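Local coordinates for xylose isomerase-like TIM barrel domain-containing protein (Sinorhizobium meliloti, PDB 3JU2) that is of unknown function but binds zinc in a xylose isomerase-like TIM barrel, the metal site being consistent with an enzyme of that superfamily, at residues L202-C207 with G244-E249; P139-P144 with G174-V179; A37-Q42 with L65-F70; C28-I33 with P260-I265; D215-R220 with E249-D254. All coordinates share one frame; numbering follows the deposited sequence.

Contact 1. Residues L202-C207 with G244-E249; sequences LAHHIC and GAQEVE. With ZN (zinc ion), chain D.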
# COMPACT_ATOMS: atom_id res chain seq x y z
N LEU A 202 -3.37 -10.48 18.77
CA LEU A 202 -3.48 -9.73 20.02
C LEU A 202 -4.58 -8.65 20.00
O LEU A 202 -5.11 -8.28 21.06
CB LEU A 202 -2.13 -9.12 20.42
CG LEU A 202 -1.02 -10.08 20.88
CD1 LEU A 202 0.30 -9.34 21.04
CD2 LEU A 202 -1.41 -10.81 22.19
N ALA A 203 -4.92 -8.16 18.81
CA ALA A 203 -5.95 -7.13 18.65
C ALA A 203 -6.52 -7.12 17.25
O ALA A 203 -5.87 -7.58 16.30
CB ALA A 203 -5.38 -5.73 19.00
N HIS A 204 -7.72 -6.58 17.13
CA HIS A 204 -8.39 -6.44 15.85
C HIS A 204 -9.00 -5.03 15.79
O HIS A 204 -9.86 -4.66 16.61
CB HIS A 204 -9.45 -7.55 15.71
CG HIS A 204 -10.30 -7.44 14.49
ND1 HIS A 204 -11.53 -8.05 14.40
CD2 HIS A 204 -10.10 -6.82 13.29
CE1 HIS A 204 -12.06 -7.80 13.22
NE2 HIS A 204 -11.22 -7.06 12.53
N HIS A 205 -8.53 -4.23 14.83
CA HIS A 205 -9.01 -2.84 14.70
C HIS A 205 -9.90 -2.71 13.50
O HIS A 205 -9.62 -3.28 12.44
CB HIS A 205 -7.86 -1.83 14.58
CG HIS A 205 -6.92 -1.82 15.74
ND1 HIS A 205 -5.87 -0.93 15.82
CD2 HIS A 205 -6.85 -2.57 16.86
CE1 HIS A 205 -5.19 -1.14 16.93
NE2 HIS A 205 -5.77 -2.14 17.58
N ILE A 206 -10.96 -1.95 13.66
CA ILE A 206 -11.95 -1.80 12.63
C ILE A 206 -12.25 -0.35 12.25
O ILE A 206 -12.03 0.53 13.00
CB ILE A 206 -13.21 -2.60 12.93
CG1 ILE A 206 -13.76 -2.25 14.30
CG2 ILE A 206 -12.92 -4.05 12.91
CD1 ILE A 206 -15.21 -2.54 14.46
N CYS A 207 -12.77 -0.19 11.05
CA CYS A 207 -12.95 1.06 10.33
C CYS A 207 -13.19 0.66 8.90
O CYS A 207 -13.45 -0.47 8.65
CB CYS A 207 -11.75 1.98 10.46
SG CYS A 207 -10.25 1.36 9.88
N GLY A 244 -11.54 -11.74 20.83
CA GLY A 244 -11.44 -10.47 21.54
C GLY A 244 -12.24 -9.36 20.87
O GLY A 244 -12.81 -9.52 19.79
N ALA A 245 -12.32 -8.22 21.56
CA ALA A 245 -13.16 -7.11 21.16
C ALA A 245 -12.66 -6.51 19.85
O ALA A 245 -11.46 -6.48 19.60
CB ALA A 245 -13.18 -6.04 22.26
N GLN A 246 -13.60 -6.06 19.01
CA GLN A 246 -13.27 -5.30 17.82
C GLN A 246 -13.11 -3.83 18.22
O GLN A 246 -14.03 -3.24 18.78
CB GLN A 246 -14.38 -5.41 16.78
CG GLN A 246 -14.58 -6.83 16.26
CD GLN A 246 -15.66 -6.91 15.24
OE1 GLN A 246 -15.66 -6.18 14.24
NE2 GLN A 246 -16.59 -7.83 15.46
N GLU A 247 -11.95 -3.25 17.91
CA GLU A 247 -11.57 -1.92 18.35
C GLU A 247 -11.70 -0.88 17.23
O GLU A 247 -10.95 -0.89 16.25
CB GLU A 247 -10.17 -1.95 18.95
CG GLU A 247 -9.55 -0.60 19.34
CD GLU A 247 -8.04 -0.70 19.59
OE1 GLU A 247 -7.61 -1.57 20.39
OE2 GLU A 247 -7.28 0.10 18.98
N VAL A 248 -12.69 0.00 17.37
CA VAL A 248 -12.89 1.09 16.42
C VAL A 248 -11.79 2.17 16.45
O VAL A 248 -11.65 2.92 17.43
CB VAL A 248 -14.26 1.77 16.60
CG1 VAL A 248 -14.48 2.82 15.52
CG2 VAL A 248 -15.36 0.75 16.51
N GLU A 249 -11.05 2.26 15.34
CA GLU A 249 -10.02 3.29 15.15
C GLU A 249 -10.21 4.06 13.84
O GLU A 249 -9.89 3.57 12.73
CB GLU A 249 -8.62 2.66 15.23
CG GLU A 249 -7.48 3.69 15.23
CD GLU A 249 -6.12 3.04 15.27
OE1 GLU A 249 -5.97 2.00 14.60
OE2 GLU A 249 -5.21 3.54 15.97
ZN ZN D . -5.01 0.24 14.06
O HOH W 1 -8.88 -5.91 19.60
O HOH W 2 -5.02 -2.53 20.11
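Ile206, Glu247 and His205 bury the most surface where strand 202-206 runs beside strand 246-248. The parallel register follows from the backbone: Glu247 N donates to His204 O, Ile206 N to Glu247 O at 2.8 Å, and Glu249 N to Ile206 O. His205 and Glu247 share the face turned into the barrel, while Ile206 and Val248 share the one turned to helix 261-276. There Ile206 CD1 rests 3.9 Å from Val248 CG2 and also meets Gln246 CB. On the inner face the His205 ring and the Glu247 side chain run alongside each other, their planes 33° apart, with Glu247 OE2 lying 3.0 Å above the ring plane toward its rim. The angle rules out a hydrogen bond from NE2 to OE2; instead NE2 donates in the ring plane to a water 2.7 Å away, which donates to Glu247 OE1. With CG anti to the backbone N (chi1 174°), Glu247 also reaches Thr63 and Asn11. The other ring nitrogen, His205 ND1, binds zinc at 2.3 Å, and Glu249 OE1 binds it at 2.1 Å. Replacing Glu247 by an alanine would probably leave the water on NE2 without its acceptor, and Thr63 and Asn11 without their carboxylate partner. Glu247 is thus second-shell: acting through the water on NE2 and from above the ring, its negative charge would probably make the imidazole a stronger zinc donor.

Contact 2. Residues P139-P144 with G174-V179; sequences PLAIEP and GVAIDV. With ZN (zinc ion), chain D.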
# COMPACT_ATOMS: atom_id res chain seq x y z
N PRO A 139 2.19 -8.08 26.42
CA PRO A 139 2.37 -8.57 25.05
C PRO A 139 2.63 -7.39 24.11
O PRO A 139 2.05 -6.33 24.28
CB PRO A 139 1.02 -9.21 24.73
CG PRO A 139 0.43 -9.53 26.07
CD PRO A 139 0.85 -8.40 26.94
N LEU A 140 3.54 -7.57 23.16
CA LEU A 140 3.88 -6.53 22.20
C LEU A 140 3.14 -6.83 20.92
O LEU A 140 3.35 -7.88 20.33
CB LEU A 140 5.38 -6.50 21.95
CG LEU A 140 6.29 -6.04 23.10
CD1 LEU A 140 7.75 -6.02 22.65
CD2 LEU A 140 5.88 -4.67 23.69
N ALA A 141 2.26 -5.93 20.48
CA ALA A 141 1.51 -6.14 19.25
C ALA A 141 2.11 -5.30 18.12
O ALA A 141 1.99 -4.07 18.11
CB ALA A 141 0.01 -5.83 19.44
N ILE A 142 2.78 -5.98 17.20
CA ILE A 142 3.25 -5.33 15.97
C ILE A 142 2.03 -5.03 15.13
O ILE A 142 1.27 -5.93 14.77
CB ILE A 142 4.22 -6.24 15.17
CG1 ILE A 142 5.46 -6.56 16.02
CG2 ILE A 142 4.60 -5.59 13.82
CD1 ILE A 142 6.35 -7.60 15.37
N GLU A 143 1.83 -3.76 14.80
CA GLU A 143 0.72 -3.42 13.93
C GLU A 143 1.28 -3.16 12.54
O GLU A 143 1.91 -2.11 12.33
CB GLU A 143 -0.05 -2.21 14.46
CG GLU A 143 -1.12 -1.73 13.50
CD GLU A 143 -1.97 -0.61 14.07
OE1 GLU A 143 -1.50 0.17 14.92
OE2 GLU A 143 -3.12 -0.48 13.62
N PRO A 144 1.09 -4.12 11.60
CA PRO A 144 1.53 -3.80 10.26
C PRO A 144 0.72 -2.60 9.72
O PRO A 144 -0.50 -2.55 9.93
CB PRO A 144 1.21 -5.06 9.46
CG PRO A 144 0.20 -5.80 10.25
CD PRO A 144 0.49 -5.47 11.67
N GLY A 174 3.14 -10.47 19.30
CA GLY A 174 2.10 -10.87 18.38
C GLY A 174 1.77 -9.70 17.45
O GLY A 174 2.58 -8.78 17.29
N VAL A 175 0.59 -9.79 16.85
CA VAL A 175 0.12 -8.82 15.85
C VAL A 175 -1.21 -8.14 16.26
O VAL A 175 -2.10 -8.77 16.85
CB VAL A 175 0.03 -9.43 14.42
CG1 VAL A 175 1.44 -9.90 13.93
CG2 VAL A 175 -0.98 -10.58 14.35
N ALA A 176 -1.31 -6.83 15.95
CA ALA A 176 -2.57 -6.10 15.94
C ALA A 176 -3.00 -6.05 14.48
O ALA A 176 -2.29 -5.49 13.65
CB ALA A 176 -2.39 -4.68 16.50
N ILE A 177 -4.13 -6.68 14.16
CA ILE A 177 -4.63 -6.70 12.81
C ILE A 177 -5.64 -5.56 12.63
O ILE A 177 -6.76 -5.64 13.13
CB ILE A 177 -5.29 -8.06 12.44
CG1 ILE A 177 -4.30 -9.21 12.65
CG2 ILE A 177 -5.85 -8.03 11.01
CD1 ILE A 177 -4.92 -10.59 12.48
N ASP A 178 -5.22 -4.51 11.93
CA ASP A 178 -6.10 -3.37 11.58
C ASP A 178 -6.55 -3.51 10.14
O ASP A 178 -5.73 -3.50 9.20
CB ASP A 178 -5.36 -2.04 11.81
CG ASP A 178 -6.27 -0.77 11.65
OD1 ASP A 178 -7.28 -0.75 10.93
OD2 ASP A 178 -5.94 0.24 12.31
N VAL A 179 -7.86 -3.61 9.94
CA VAL A 179 -8.41 -3.78 8.59
C VAL A 179 -7.96 -2.69 7.59
O VAL A 179 -7.82 -2.98 6.40
CB VAL A 179 -9.97 -3.92 8.60
CG1 VAL A 179 -10.40 -5.11 9.48
CG2 VAL A 179 -10.68 -2.59 9.04
ZN ZN D . -5.01 0.24 14.06
O HOH W 3 -2.56 -4.10 11.05
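Gly174 opens the pairing with strand 140-142: its N donates to Leu140 O at 2.8 Å, and its own O accepts from Ile142 N at the same length. Val175 follows in register with Ile142, its CA-H pointing at Ile142 O, and both side chains lie on the face that helix 159-169 covers. Ala176 then donates its N to Ile142 O at 3.0 Å. Its methyl carbon lies on the inner face, 4.0 Å from both Ala141 CB and Glu143 CB, while Ala176 O lies 3.4 Å from Pro144 CD. Beyond this the strands part, and one water bridges them, donating to Pro144 O and Ala176 O and accepting from Asp178 N. Asp178 sends its CG anti to the backbone N (chi1 -173°), which carries OD2 to the zinc at 2.0 Å; Glu143 OE2 binds from the other segment at 2.1 Å. The two carboxylates are nearly coplanar, and the metal between them probably offsets their like charges. Asp178 OD1 caps Tyr180 N at the start of helix 179-182. This is a beta-alpha-beta unit of the TIM barrel, with metal ligands at the C-terminal ends of adjacent strands, as in the xylose isomerase-like superfamily.

Contact 3. Residues A37-Q42 with L65-F70; sequences APWRDQ and LCRGGF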
# COMPACT_ATOMS: atom_id res chain seq x y z
N ALA A 37 -9.10 1.81 23.85
CA ALA A 37 -7.66 1.87 23.64
C ALA A 37 -7.22 3.35 23.64
O ALA A 37 -7.44 4.06 22.66
CB ALA A 37 -7.27 1.19 22.35
N PRO A 38 -6.62 3.79 24.75
CA PRO A 38 -6.17 5.17 24.86
C PRO A 38 -4.80 5.37 24.24
O PRO A 38 -4.09 4.40 23.94
CB PRO A 38 -6.09 5.39 26.36
CG PRO A 38 -5.71 4.03 26.90
CD PRO A 38 -6.35 3.02 25.98
N TRP A 39 -4.44 6.64 24.05
CA TRP A 39 -3.14 7.02 23.52
C TRP A 39 -2.29 7.58 24.66
O TRP A 39 -2.83 8.11 25.64
CB TRP A 39 -3.30 8.03 22.36
CG TRP A 39 -3.78 7.36 21.08
CD1 TRP A 39 -4.96 6.67 20.90
CD2 TRP A 39 -3.09 7.31 19.83
NE1 TRP A 39 -5.03 6.20 19.61
CE2 TRP A 39 -3.90 6.57 18.94
CE3 TRP A 39 -1.87 7.82 19.38
CZ2 TRP A 39 -3.52 6.34 17.61
CZ3 TRP A 39 -1.50 7.59 18.06
CH2 TRP A 39 -2.32 6.84 17.20
N ARG A 40 -0.98 7.43 24.54
CA ARG A 40 -0.05 7.83 25.58
C ARG A 40 -0.13 9.33 25.93
O ARG A 40 -0.02 9.68 27.09
CB ARG A 40 1.36 7.41 25.22
CG ARG A 40 1.56 5.90 25.34
CD ARG A 40 2.84 5.49 24.70
NE ARG A 40 3.98 5.93 25.49
CZ ARG A 40 5.21 6.04 25.02
NH1 ARG A 40 5.48 5.73 23.76
NH2 ARG A 40 6.19 6.44 25.82
N ASP A 41 -0.37 10.19 24.93
CA ASP A 41 -0.54 11.63 25.20
C ASP A 41 -1.82 11.97 25.98
O ASP A 41 -1.81 12.88 26.82
CB ASP A 41 -0.39 12.47 23.92
CG ASP A 41 -1.48 12.22 22.88
OD1 ASP A 41 -2.15 11.17 22.90
OD2 ASP A 41 -1.67 13.11 22.02
N GLN A 42 -2.89 11.22 25.72
CA GLN A 42 -4.16 11.33 26.47
C GLN A 42 -4.00 10.94 27.93
O GLN A 42 -4.57 11.57 28.83
CB GLN A 42 -5.25 10.47 25.82
CG GLN A 42 -5.52 10.83 24.38
CD GLN A 42 -6.54 9.92 23.74
OE1 GLN A 42 -6.45 8.70 23.83
NE2 GLN A 42 -7.52 10.51 23.06
N LEU A 65 -2.69 -0.22 24.31
CA LEU A 65 -2.16 1.11 24.45
C LEU A 65 -1.45 1.56 23.18
O LEU A 65 -0.61 0.87 22.69
CB LEU A 65 -1.20 1.17 25.62
CG LEU A 65 -0.63 2.54 25.97
CD1 LEU A 65 -1.67 3.48 26.43
CD2 LEU A 65 0.44 2.47 26.96
N CYS A 66 -1.85 2.72 22.66
CA CYS A 66 -1.18 3.32 21.53
C CYS A 66 -0.21 4.39 22.02
O CYS A 66 -0.49 5.09 22.99
CB CYS A 66 -2.19 3.93 20.56
SG CYS A 66 -3.34 2.74 19.83
N ARG A 67 0.92 4.51 21.34
CA ARG A 67 1.64 3.37 20.83
C ARG A 67 3.11 3.41 21.21
O ARG A 67 3.64 4.42 21.56
CB ARG A 67 1.52 3.31 19.32
CG ARG A 67 2.14 4.50 18.63
CD ARG A 67 1.16 5.33 17.88
NE ARG A 67 1.75 6.60 17.51
CZ ARG A 67 1.73 7.12 16.29
NH1 ARG A 67 2.29 8.28 16.06
NH2 ARG A 67 1.14 6.48 15.29
N GLY A 68 3.75 2.26 21.12
CA GLY A 68 5.18 2.20 21.05
C GLY A 68 5.70 2.05 19.65
O GLY A 68 4.97 2.18 18.70
N GLY A 69 6.99 1.81 19.53
CA GLY A 69 7.63 1.64 18.24
C GLY A 69 8.60 2.75 17.92
O GLY A 69 9.31 3.22 18.75
N PHE A 70 8.60 3.17 16.69
CA PHE A 70 9.45 4.27 16.20
C PHE A 70 10.93 4.01 16.46
O PHE A 70 11.63 4.82 17.04
CB PHE A 70 8.91 5.62 16.70
CG PHE A 70 7.55 5.92 16.14
CD1 PHE A 70 7.42 6.39 14.82
CD2 PHE A 70 6.40 5.63 16.87
CE1 PHE A 70 6.15 6.62 14.26
CE2 PHE A 70 5.13 5.86 16.33
CZ PHE A 70 5.00 6.35 15.03
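Trp39 and Arg40 meet Cys66 and Arg67 through four kinds of interaction. Backbone hydrogen bonds set the alignment: Cys66 N donates to Pro38 O at 3.1 Å, and Cys66 O accepts from Arg40 N at 2.8 Å, just where helix 40-46 begins. Side chain to backbone, Arg40 NH1 reaches Arg67 O at 3.2 Å in its guanidinium plane, while NH2 forms a salt bridge with Asp85. The aromatic contacts centre on the indole, whose NE1 hydrogen-bonds Asn11. Cys66 CB sits over the middle of the five-membered ring, 10° off its normal and 3.5 Å from Trp39 CE2, a CH-pi contact; Cys66 SG adds a sulfur-aromatic contact from the same face. Trp39 CZ3 lies over one face of the Arg67 guanidinium, 3.4 Å above its plane, and Phe70 CZ over the opposite face, both toward the rim. Arg67 gets there because its CG stands between the backbone N and the carbonyl carbon (chi1 63°) and its chain bends at chi2, after a cis peptide bond. Apolar contact is slight: Leu65 CD1 meets Pro38 CG and Leu65 CD2 meets Arg40 CG. A leucine in place of Trp39 would probably strip one face of the Arg67 guanidinium and leave Asn11 without the indole N-H. The contact ties strand 35-37 to strand 61-69; strand 8-11 flanks strand 35-37 on its other side, and helix 76-96 covers Leu65 and Arg40.

Contact 4. Residues C28-I33 with P260-I265; sequences CLKHGI and PADEVI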
# COMPACT_ATOMS: atom_id res chain seq x y z
N CYS A 28 -18.22 6.61 26.50
CA CYS A 28 -18.22 5.16 26.19
C CYS A 28 -19.06 4.36 27.18
O CYS A 28 -19.91 3.56 26.77
CB CYS A 28 -16.79 4.62 26.13
SG CYS A 28 -15.91 5.15 24.63
N LEU A 29 -18.84 4.57 28.48
CA LEU A 29 -19.57 3.84 29.52
C LEU A 29 -21.06 4.09 29.48
O LEU A 29 -21.84 3.21 29.81
CB LEU A 29 -19.05 4.18 30.91
CG LEU A 29 -17.66 3.74 31.35
CD1 LEU A 29 -17.27 4.59 32.54
CD2 LEU A 29 -17.61 2.25 31.68
N LYS A 30 -21.42 5.30 29.05
CA LYS A 30 -22.81 5.73 28.90
C LYS A 30 -23.52 5.02 27.74
O LYS A 30 -24.72 4.79 27.80
CB LYS A 30 -22.87 7.26 28.72
CG LYS A 30 -24.27 7.88 28.74
CD LYS A 30 -24.25 9.41 28.65
CE LYS A 30 -23.65 9.87 27.34
NZ LYS A 30 -24.35 11.02 26.73
N HIS A 31 -22.77 4.70 26.68
CA HIS A 31 -23.31 3.94 25.53
C HIS A 31 -23.15 2.42 25.65
O HIS A 31 -23.42 1.67 24.70
CB HIS A 31 -22.69 4.43 24.22
CG HIS A 31 -23.21 5.75 23.76
ND1 HIS A 31 -24.24 5.88 22.85
CD2 HIS A 31 -22.83 7.02 24.07
CE1 HIS A 31 -24.48 7.16 22.63
NE2 HIS A 31 -23.64 7.87 23.36
N GLY A 32 -22.71 1.96 26.81
CA GLY A 32 -22.66 0.52 27.10
C GLY A 32 -21.35 -0.12 26.67
O GLY A 32 -21.21 -1.34 26.75
N ILE A 33 -20.41 0.71 26.22
CA ILE A 33 -19.08 0.29 25.81
C ILE A 33 -18.16 0.32 27.01
O ILE A 33 -18.06 1.34 27.72
CB ILE A 33 -18.52 1.21 24.68
CG1 ILE A 33 -19.39 1.07 23.43
CG2 ILE A 33 -17.05 0.89 24.38
CD1 ILE A 33 -19.23 2.19 22.44
N PRO A 260 -20.38 15.82 17.07
CA PRO A 260 -20.41 15.61 18.52
C PRO A 260 -19.99 14.17 18.84
O PRO A 260 -20.42 13.24 18.15
CB PRO A 260 -21.88 15.81 18.89
CG PRO A 260 -22.44 16.64 17.80
CD PRO A 260 -21.71 16.23 16.57
N ALA A 261 -19.16 14.01 19.87
CA ALA A 261 -18.62 12.71 20.25
C ALA A 261 -19.71 11.66 20.51
O ALA A 261 -19.53 10.50 20.16
CB ALA A 261 -17.73 12.85 21.44
N ASP A 262 -20.83 12.09 21.10
CA ASP A 262 -21.95 11.19 21.35
C ASP A 262 -22.54 10.61 20.07
O ASP A 262 -22.91 9.44 20.05
CB ASP A 262 -23.05 11.87 22.19
CG ASP A 262 -22.86 11.66 23.68
OD1 ASP A 262 -22.95 10.50 24.15
OD2 ASP A 262 -22.62 12.65 24.39
N GLU A 263 -22.63 11.42 19.01
CA GLU A 263 -23.12 10.95 17.72
C GLU A 263 -22.15 9.93 17.08
O GLU A 263 -22.58 8.98 16.43
CB GLU A 263 -23.33 12.12 16.77
CG GLU A 263 -24.00 11.76 15.45
CD GLU A 263 -23.97 12.90 14.43
OE1 GLU A 263 -23.66 14.05 14.80
OE2 GLU A 263 -24.26 12.65 13.24
N VAL A 264 -20.85 10.16 17.26
CA VAL A 264 -19.81 9.28 16.70
C VAL A 264 -19.88 7.90 17.37
O VAL A 264 -19.98 6.88 16.68
CB VAL A 264 -18.40 9.91 16.85
CG1 VAL A 264 -17.30 8.95 16.34
CG2 VAL A 264 -18.34 11.27 16.13
N ILE A 265 -19.88 7.89 18.70
CA ILE A 265 -19.95 6.65 19.49
C ILE A 265 -21.26 5.86 19.27
O ILE A 265 -21.25 4.63 19.20
CB ILE A 265 -19.66 6.93 21.00
CG1 ILE A 265 -18.27 7.56 21.21
CG2 ILE A 265 -19.79 5.67 21.85
CD1 ILE A 265 -17.07 6.72 20.78
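A His-carboxylate hydrogen bond between His31 and Asp262 joins the end of helix 21-30 to the first turn of helix 261-276, on the outside of the barrel. His31 NE2 donates to Asp262 OD1 at 2.8 Å, with the oxygen only 3° out of the ring plane. It is the anti lone pair of OD1, the one away from the other carboxylate oxygen, that accepts. Lys30 NZ forms a salt bridge to the same oxygen at 3.0 Å, arriving from above the carboxylate plane, so that OD1 takes two donors from different directions. Asp262 was modelled in two conformers, and both bonds hold for one of them; with Lys30 and Asp262 also touching a crystal neighbour, this polar part is less certain than the apolar one. Just past these residues the helix ends in a Schellman motif: Ile33 N donates to Cys28 O at 2.9 Å, a weak bond runs from Gly32 N to Leu29 O, and Gly32 is the C-prime residue with positive phi. The turn also brings Ile33 round toward the barrel. Beneath the polar layer Ile265 makes the apolar contact, burying more area than any other residue here. Its CG2, anti to the backbone N, touches Ile33 CD1 at 3.6 Å and meets the His31 ring obliquely, 3.9 Å from CG. Its CD1 approaches Cys28 SG at 4.3 Å. Strand 8-11 lies under this layer, where Ile10 touches Cys28, Ile33 and Ile265.

Contact 5. Residues D215-R220 with E249-D254; sequences DMLTDR and EIFSAD. With ZN (zinc ion), chain D.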
# COMPACT_ATOMS: atom_id res chain seq x y z
N ASP A 215 -7.52 11.54 1.67
CA ASP A 215 -6.36 11.94 2.43
C ASP A 215 -5.66 10.65 2.85
O ASP A 215 -6.31 9.65 3.18
CB ASP A 215 -6.75 12.77 3.67
CG ASP A 215 -5.52 13.33 4.42
OD1 ASP A 215 -5.15 14.48 4.14
OD2 ASP A 215 -4.91 12.63 5.27
N MET A 216 -4.34 10.66 2.81
CA MET A 216 -3.58 9.44 3.13
C MET A 216 -3.61 9.01 4.60
O MET A 216 -3.39 7.84 4.90
CB MET A 216 -2.14 9.54 2.59
CG MET A 216 -2.16 9.65 1.05
SD MET A 216 -0.55 10.05 0.40
CE MET A 216 0.34 8.51 0.76
N LEU A 217 -3.91 9.94 5.52
CA LEU A 217 -3.83 9.62 6.94
C LEU A 217 -5.18 9.77 7.66
O LEU A 217 -5.55 8.93 8.49
CB LEU A 217 -2.81 10.53 7.62
CG LEU A 217 -2.50 10.38 9.12
CD1 LEU A 217 -2.04 8.92 9.47
CD2 LEU A 217 -1.43 11.41 9.50
N THR A 218 -5.90 10.85 7.36
CA THR A 218 -7.05 11.21 8.18
C THR A 218 -8.40 11.14 7.44
O THR A 218 -9.28 11.97 7.68
CB THR A 218 -6.87 12.64 8.75
OG1 THR A 218 -6.72 13.56 7.66
CG2 THR A 218 -5.66 12.72 9.71
N ASP A 219 -8.56 10.15 6.57
CA ASP A 219 -9.85 9.93 5.91
C ASP A 219 -10.26 8.45 5.97
O ASP A 219 -10.76 7.87 5.00
CB ASP A 219 -9.83 10.43 4.45
CG ASP A 219 -11.23 10.52 3.83
OD1 ASP A 219 -12.19 10.79 4.60
OD2 ASP A 219 -11.38 10.30 2.60
N ARG A 220 -9.99 7.83 7.12
CA ARG A 220 -10.56 6.53 7.45
C ARG A 220 -12.08 6.64 7.49
O ARG A 220 -12.64 7.67 7.90
CB ARG A 220 -10.03 6.04 8.79
CG ARG A 220 -8.54 5.76 8.79
CD ARG A 220 -8.25 4.89 9.98
NE ARG A 220 -6.84 4.63 10.16
CZ ARG A 220 -6.36 3.69 10.96
NH1 ARG A 220 -7.19 2.91 11.66
NH2 ARG A 220 -5.05 3.52 11.07
N GLU A 249 -11.05 2.26 15.34
CA GLU A 249 -10.02 3.29 15.15
C GLU A 249 -10.21 4.06 13.84
O GLU A 249 -9.89 3.57 12.73
CB GLU A 249 -8.62 2.66 15.23
CG GLU A 249 -7.48 3.69 15.23
CD GLU A 249 -6.12 3.04 15.27
OE1 GLU A 249 -5.97 2.00 14.60
OE2 GLU A 249 -5.21 3.54 15.97
N ILE A 250 -10.77 5.26 13.96
CA ILE A 250 -11.11 6.08 12.81
C ILE A 250 -10.36 7.41 12.92
O ILE A 250 -10.46 8.08 13.93
CB ILE A 250 -12.64 6.37 12.76
CG1 ILE A 250 -13.43 5.06 12.51
CG2 ILE A 250 -12.96 7.37 11.65
CD1 ILE A 250 -14.91 5.21 12.74
N PHE A 251 -9.56 7.76 11.90
CA PHE A 251 -9.01 9.13 11.83
C PHE A 251 -9.77 9.79 10.71
O PHE A 251 -9.65 9.39 9.53
CB PHE A 251 -7.50 9.17 11.50
CG PHE A 251 -6.64 8.24 12.34
CD1 PHE A 251 -6.92 7.99 13.68
CD2 PHE A 251 -5.50 7.68 11.78
CE1 PHE A 251 -6.10 7.14 14.44
CE2 PHE A 251 -4.67 6.83 12.54
CZ PHE A 251 -4.98 6.57 13.87
N SER A 252 -10.62 10.76 11.07
CA SER A 252 -11.49 11.40 10.08
C SER A 252 -11.54 12.93 10.29
O SER A 252 -12.44 13.44 10.96
CB SER A 252 -12.90 10.81 10.15
OG SER A 252 -13.78 11.45 9.23
N ALA A 253 -10.58 13.64 9.71
CA ALA A 253 -10.43 15.09 9.94
C ALA A 253 -11.64 15.93 9.50
O ALA A 253 -11.98 16.93 10.16
CB ALA A 253 -9.18 15.59 9.27
N ASP A 254 -12.29 15.51 8.41
CA ASP A 254 -13.34 16.27 7.73
C ASP A 254 -14.74 15.70 7.92
O ASP A 254 -15.71 16.21 7.36
CB ASP A 254 -13.04 16.37 6.23
CG ASP A 254 -11.94 17.40 5.92
OD1 ASP A 254 -12.07 18.57 6.35
OD2 ASP A 254 -10.96 17.03 5.24
ZN ZN D . -5.01 0.24 14.06
O HOH W 4 -11.69 13.35 6.57
O HOH W 5 -8.73 14.65 6.01
O HOH W 6 -13.49 10.07 6.96
O HOH W 7 -3.32 2.28 13.11
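Two loops at the C-terminal end of the barrel, one after strand 201-206 and one after strand 246-248, meet here, and Arg220 of the first reaches along the second. Its side chain, extended from CG to NE, runs alongside Phe251, and the guanidinium carbon CZ lies 4.3 Å from the ring centroid, 27° off the normal: a cation-pi contact over the ring face, with the two planes turned 42° against each other. Arg220 NH1 donates to Glu249 O at 3.0 Å, standing above that carbonyl plane, and more weakly to Glu249 OE1 at 3.3 Å as part of a salt bridge. NH1 also bonds Asp178, another zinc ligand, while NH2 donates to a water lying 3.1 Å from Glu249 OE1. The positive charge thus sits close to two carboxylates of the metal shell and would probably temper their negative charge. Backbone bonds keep the loops in step: Arg220 N donates to Phe251 O at 2.9 Å and Ala253 N to Thr218 O at 2.9 Å, while Phe251 N is buried with no partner in the model. At the ring edge, near its plane, Leu217 O lies 3.5 Å from Phe251 CD2. The first loop is shaped by an Asx turn, Leu217 N to Asp215 OD2, extended to an Asx motif by Thr218 N, the two donors coming from opposite faces of the carboxylate. Water bridges Arg220 O, Asp219 OD1 and Ser252 OG. Such paired beta-alpha loops beside the metal are characteristic of the TIM barrel, whose ligand sites lie at this end of the strands.

How the contacts relate
Contacts 1, 2 and 5 converge on the one zinc ion: contact 2 supplies Glu143 and Asp178, contact 1 His205 and Glu249, and contact 5 shares Glu249. Contacts 1 and 2 have centres 10 Å apart and are joined by neighbouring strands, His205 N lying 2.8 Å from Ile177 O. Arg220 of contact 5 reaches contact 2 through a salt bridge, NH1 to Asp178 OD2 at 3.0 Å. Contact 3 borders the site, with Trp39 CZ2 3.7 Å from Glu249 OE2; glycerol, probably from the crystallisation liquor, lies near Arg67 and Arg220, consistent with a pocket there. Contact 4 stands apart on the barrel's outside, its centre about 16 Å from that of contact 1.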